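Local coordinates for protein putative Nitroreductase (Anabaena variabilis ATCC 29413, PDB 3EO7) that binds flavin mononucleotide and is probably an oxidoreductase of the nitroreductase family, with two nitroreductase-type regions in one chain, at residues 236-239 with 244-247; 381-386 with 493-498. One frame throughout, in Å; residues are numbered along the deposited sequence. Where two conformers were deposited one is given.

Contact 1 (236-239 with 244-247)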
# COMPACT_ATOMS: atom_id res chain seq x y z
N PRO A 236 9.33 -11.12 -6.60
CA PRO A 236 10.72 -11.38 -6.93
C PRO A 236 11.50 -10.07 -6.97
O PRO A 236 10.99 -9.04 -7.44
CB PRO A 236 10.66 -11.99 -8.35
CG PRO A 236 9.31 -12.49 -8.48
CD PRO A 236 8.41 -11.69 -7.60
N LEU A 237 12.73 -10.13 -6.46
CA LEU A 237 13.61 -8.98 -6.42
C LEU A 237 14.70 -9.13 -7.47
O LEU A 237 15.60 -9.96 -7.33
CB LEU A 237 14.24 -8.85 -5.04
CG LEU A 237 13.28 -8.56 -3.90
CD1 LEU A 237 14.10 -8.43 -2.59
CD2 LEU A 237 12.42 -7.32 -4.15
N ALA A 238 14.62 -8.31 -8.52
CA ALA A 238 15.59 -8.34 -9.62
C ALA A 238 16.75 -7.42 -9.32
O ALA A 238 16.53 -6.22 -9.10
CB ALA A 238 14.91 -7.88 -10.92
N ASP A 239 17.96 -7.97 -9.39
CA ASP A 239 19.17 -7.24 -9.14
C ASP A 239 19.58 -6.50 -10.41
O ASP A 239 20.07 -7.10 -11.36
CB ASP A 239 20.26 -8.21 -8.74
CG ASP A 239 21.56 -7.53 -8.37
OD1 ASP A 239 21.71 -6.32 -8.64
OD2 ASP A 239 22.44 -8.24 -7.84
N GLN A 244 21.31 -9.57 -16.68
CA GLN A 244 20.29 -10.60 -16.94
C GLN A 244 18.99 -10.46 -16.12
O GLN A 244 17.98 -11.10 -16.44
CB GLN A 244 20.91 -11.97 -16.73
CG GLN A 244 22.01 -12.22 -17.76
CD GLN A 244 21.42 -12.33 -19.14
OE1 GLN A 244 20.55 -13.16 -19.36
NE2 GLN A 244 21.89 -11.51 -20.09
N GLN A 245 19.01 -9.62 -15.10
CA GLN A 245 17.84 -9.38 -14.28
C GLN A 245 17.11 -8.06 -14.63
O GLN A 245 16.17 -7.69 -13.96
CB GLN A 245 18.23 -9.50 -12.80
CG GLN A 245 18.73 -10.89 -12.43
CD GLN A 245 18.95 -11.05 -10.93
OE1 GLN A 245 18.08 -10.74 -10.11
NE2 GLN A 245 20.14 -11.55 -10.57
N ASN A 246 17.55 -7.36 -15.68
CA ASN A 246 16.86 -6.14 -16.13
C ASN A 246 15.79 -6.59 -17.14
O ASN A 246 15.85 -6.31 -18.34
CB ASN A 246 17.80 -5.11 -16.76
CG ASN A 246 17.09 -3.79 -17.11
OD1 ASN A 246 15.99 -3.49 -16.61
ND2 ASN A 246 17.71 -3.00 -17.99
N ILE A 247 14.80 -7.28 -16.61
CA ILE A 247 13.74 -7.90 -17.40
C ILE A 247 12.52 -7.03 -17.49
O ILE A 247 12.30 -6.13 -16.68
CB ILE A 247 13.33 -9.28 -16.82
CG1 ILE A 247 12.77 -9.15 -15.41
CG2 ILE A 247 14.53 -10.25 -16.85
CD1 ILE A 247 12.21 -10.43 -14.84
O HOH W 1 17.48 -11.77 -7.77
O HOH W 2 21.99 -10.85 -7.94
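Two torsions of Q245 set up its meeting with D239: CG lies anti to the carbonyl carbon (chi1 -62°) and the chain then runs extended (chi2 -173°), carrying the amide back alongside the strand. There Q245 OE1 accepts the backbone N-H of D239, with D239 N 2.9 Å from OE1 and the N-H...O angle at 178°. The bond is nearly straight at the hydrogen, yet the donor stands well above the plane of the amide rather than on a lone pair. OE1 is gripped a second time by a water 2.6 Å away, whose other hydrogen goes to L237 O, so one glutamine oxygen serves the strand both directly and through solvent. The setting is the end of strand 229-239, which pairs with strand 205-207 in an antiparallel sheet, where the chain turns back on itself, a worked example of a side-chain amide accepting the N-H of a strand's last residue. Two Asx turns shape the bend, D239 OD1 accepting L241 N and D242 OD1 accepting Q244 N; beyond it N246 centres an inverse gamma turn closed by a weak bond from I247 N to Q245 O. NE2 of the Q245 amide donates to D242 OD2, which helps fix which way the amide faces, while a second water, a long 3.3 Å from Q245 NE2, donates in turn to D239 OD2. The charge of D239 is met mainly by R73, a salt bridge to OD1. Each CB lies against a carbonyl oxygen of the other segment: A238 CB is 3.3 Å from Q245 O, and Q245 CB 3.3 Å from D239 O.

Contact 2 (381-386 with 493-498). With PGR (R-1,2-propanediol), chain R.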
# COMPACT_ATOMS: atom_id res chain seq x y z
N GLU A 381 -9.54 5.89 -9.72
CA GLU A 381 -9.69 7.28 -10.08
C GLU A 381 -9.31 8.14 -8.87
O GLU A 381 -9.35 7.70 -7.71
CB GLU A 381 -11.11 7.55 -10.52
CG GLU A 381 -11.54 6.79 -11.78
CD GLU A 381 -10.68 7.08 -12.97
OE1 GLU A 381 -10.25 8.25 -13.15
OE2 GLU A 381 -10.42 6.14 -13.76
N THR A 382 -8.94 9.39 -9.16
CA THR A 382 -8.49 10.31 -8.15
C THR A 382 -9.31 11.59 -8.19
O THR A 382 -9.46 12.19 -9.26
CB THR A 382 -6.99 10.63 -8.32
OG1 THR A 382 -6.22 9.41 -8.28
CG2 THR A 382 -6.53 11.68 -7.25
N PHE A 383 -9.88 11.96 -7.05
CA PHE A 383 -10.63 13.24 -6.88
C PHE A 383 -9.99 13.97 -5.74
O PHE A 383 -9.56 13.35 -4.76
CB PHE A 383 -12.12 13.02 -6.61
CG PHE A 383 -12.83 12.37 -7.76
CD1 PHE A 383 -12.76 10.99 -7.96
CD2 PHE A 383 -13.53 13.15 -8.69
CE1 PHE A 383 -13.40 10.39 -9.06
CE2 PHE A 383 -14.18 12.54 -9.78
CZ PHE A 383 -14.09 11.16 -9.95
N ILE A 384 -9.90 15.29 -5.86
CA ILE A 384 -9.26 16.08 -4.84
C ILE A 384 -10.18 17.17 -4.32
O ILE A 384 -10.67 18.00 -5.10
CB ILE A 384 -7.94 16.74 -5.36
CG1 ILE A 384 -7.08 15.68 -6.08
CG2 ILE A 384 -7.19 17.40 -4.22
CD1 ILE A 384 -5.66 16.15 -6.47
N ALA A 385 -10.44 17.15 -3.02
CA ALA A 385 -11.14 18.25 -2.39
C ALA A 385 -10.07 19.26 -1.98
O ALA A 385 -9.17 18.96 -1.18
CB ALA A 385 -11.95 17.78 -1.16
N VAL A 386 -10.18 20.48 -2.51
CA VAL A 386 -9.22 21.54 -2.22
C VAL A 386 -9.89 22.58 -1.34
O VAL A 386 -10.92 23.14 -1.71
CB VAL A 386 -8.75 22.19 -3.56
CG1 VAL A 386 -7.92 23.43 -3.32
CG2 VAL A 386 -8.01 21.12 -4.45
N LEU A 493 -19.16 15.81 -2.56
CA LEU A 493 -18.08 16.22 -3.45
C LEU A 493 -18.38 16.16 -4.94
O LEU A 493 -17.61 16.65 -5.75
CB LEU A 493 -16.83 15.40 -3.08
CG LEU A 493 -16.27 15.65 -1.67
CD1 LEU A 493 -14.99 14.82 -1.47
CD2 LEU A 493 -15.95 17.16 -1.37
N GLY A 494 -19.47 15.52 -5.33
CA GLY A 494 -19.80 15.38 -6.75
C GLY A 494 -19.08 14.23 -7.44
O GLY A 494 -18.97 14.15 -8.68
N ILE A 495 -18.56 13.31 -6.65
CA ILE A 495 -17.92 12.15 -7.23
C ILE A 495 -19.00 11.27 -7.84
O ILE A 495 -20.02 10.99 -7.18
CB ILE A 495 -17.10 11.37 -6.16
CG1 ILE A 495 -16.02 12.26 -5.54
CG2 ILE A 495 -16.51 10.10 -6.78
CD1 ILE A 495 -15.15 11.54 -4.47
N PRO A 496 -18.84 10.86 -9.12
CA PRO A 496 -19.82 10.02 -9.79
C PRO A 496 -20.26 8.85 -8.91
O PRO A 496 -19.43 8.19 -8.26
CB PRO A 496 -19.08 9.57 -11.06
CG PRO A 496 -18.14 10.73 -11.37
CD PRO A 496 -17.71 11.23 -10.01
N ASN A 497 -21.56 8.58 -8.94
CA ASN A 497 -22.17 7.53 -8.11
C ASN A 497 -21.51 6.16 -8.21
O ASN A 497 -21.42 5.44 -7.22
CB ASN A 497 -23.65 7.37 -8.49
CG ASN A 497 -24.39 6.42 -7.57
OD1 ASN A 497 -24.39 6.61 -6.36
ND2 ASN A 497 -25.05 5.42 -8.14
N ASP A 498 -21.03 5.82 -9.40
CA ASP A 498 -20.45 4.50 -9.63
C ASP A 498 -19.08 4.32 -9.00
O ASP A 498 -18.57 3.22 -8.97
CB ASP A 498 -20.32 4.20 -11.12
CG ASP A 498 -21.66 3.87 -11.75
OD1 ASP A 498 -22.65 3.60 -11.02
OD2 ASP A 498 -21.71 3.94 -12.98
C1 PGR R . -21.76 5.46 -3.15
C2 PGR R . -22.87 6.35 -3.69
C3 PGR R . -24.23 5.66 -3.59
O1 PGR R . -20.91 5.01 -4.23
O2 PGR R . -22.99 7.60 -2.98
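Apolar, without a hydrogen bond across it, this contact seats the turn between helix 486-493 and strand 500-508 against strand 381-390 in the mixed sheet of the nitroreductase-family region. The strand runs between 395-400 and 433-439, and E381 to A385 make backbone bonds to those two neighbours; the turn meets the strand through side chains. F383 carries most of the meeting. Its CG lies anti to the carbonyl carbon (chi1 -64°), which leads the ring out over the turn. A methyl of I495 sits on one face in a CH-pi contact: CG2 is 4.0 Å from the ring centroid and 18° off its normal. The rest of that isoleucine follows the root of the phenylalanine, CD1 lying 4.0 Å from F383 CB. P496 comes obliquely at the far end of the ring, its CD 3.6 Å from F383 CZ, while Y398 meets the same ring with planes at about 50°. Replacing F383 with an alanine would probably leave the I495 methyl without the ring face it rests on and open a gap beside the proline. G494, the first residue past the helix, takes a positive phi and lets the chain swing from L493 to I495; N490, back in the helix, steadies the new course by donating its ND2 to I495 O. Farther along the turn, N497 O accepts a hydrogen bond from O1 of a propanediol probably left from crystallisation. Two residues along the strand from F383, the small side chain of A385 meets the leucine before the glycine, its CB 4.1 Å from L493 CD2.

Contact 1 comes first along the chain and closes before contact 2 opens; their centres are 38 Å apart, their nearest atoms about 25 Å, and they lie on opposite sides of the chain's centre. They share no sheet: strand 229-239 belongs to the antiparallel sheet formed by the earlier part of the chain, strand 381-390 to the mixed sheet of the later part. Most strands of each sheet fall in a different nitroreductase-family region, and the flavin pocket takes residues from both, including S102 and R334. This is consistent with two related units joined in one polypeptide, where relatives commonly pair separate subunits. Both contacts lie away from the annotated flavin-binding residues.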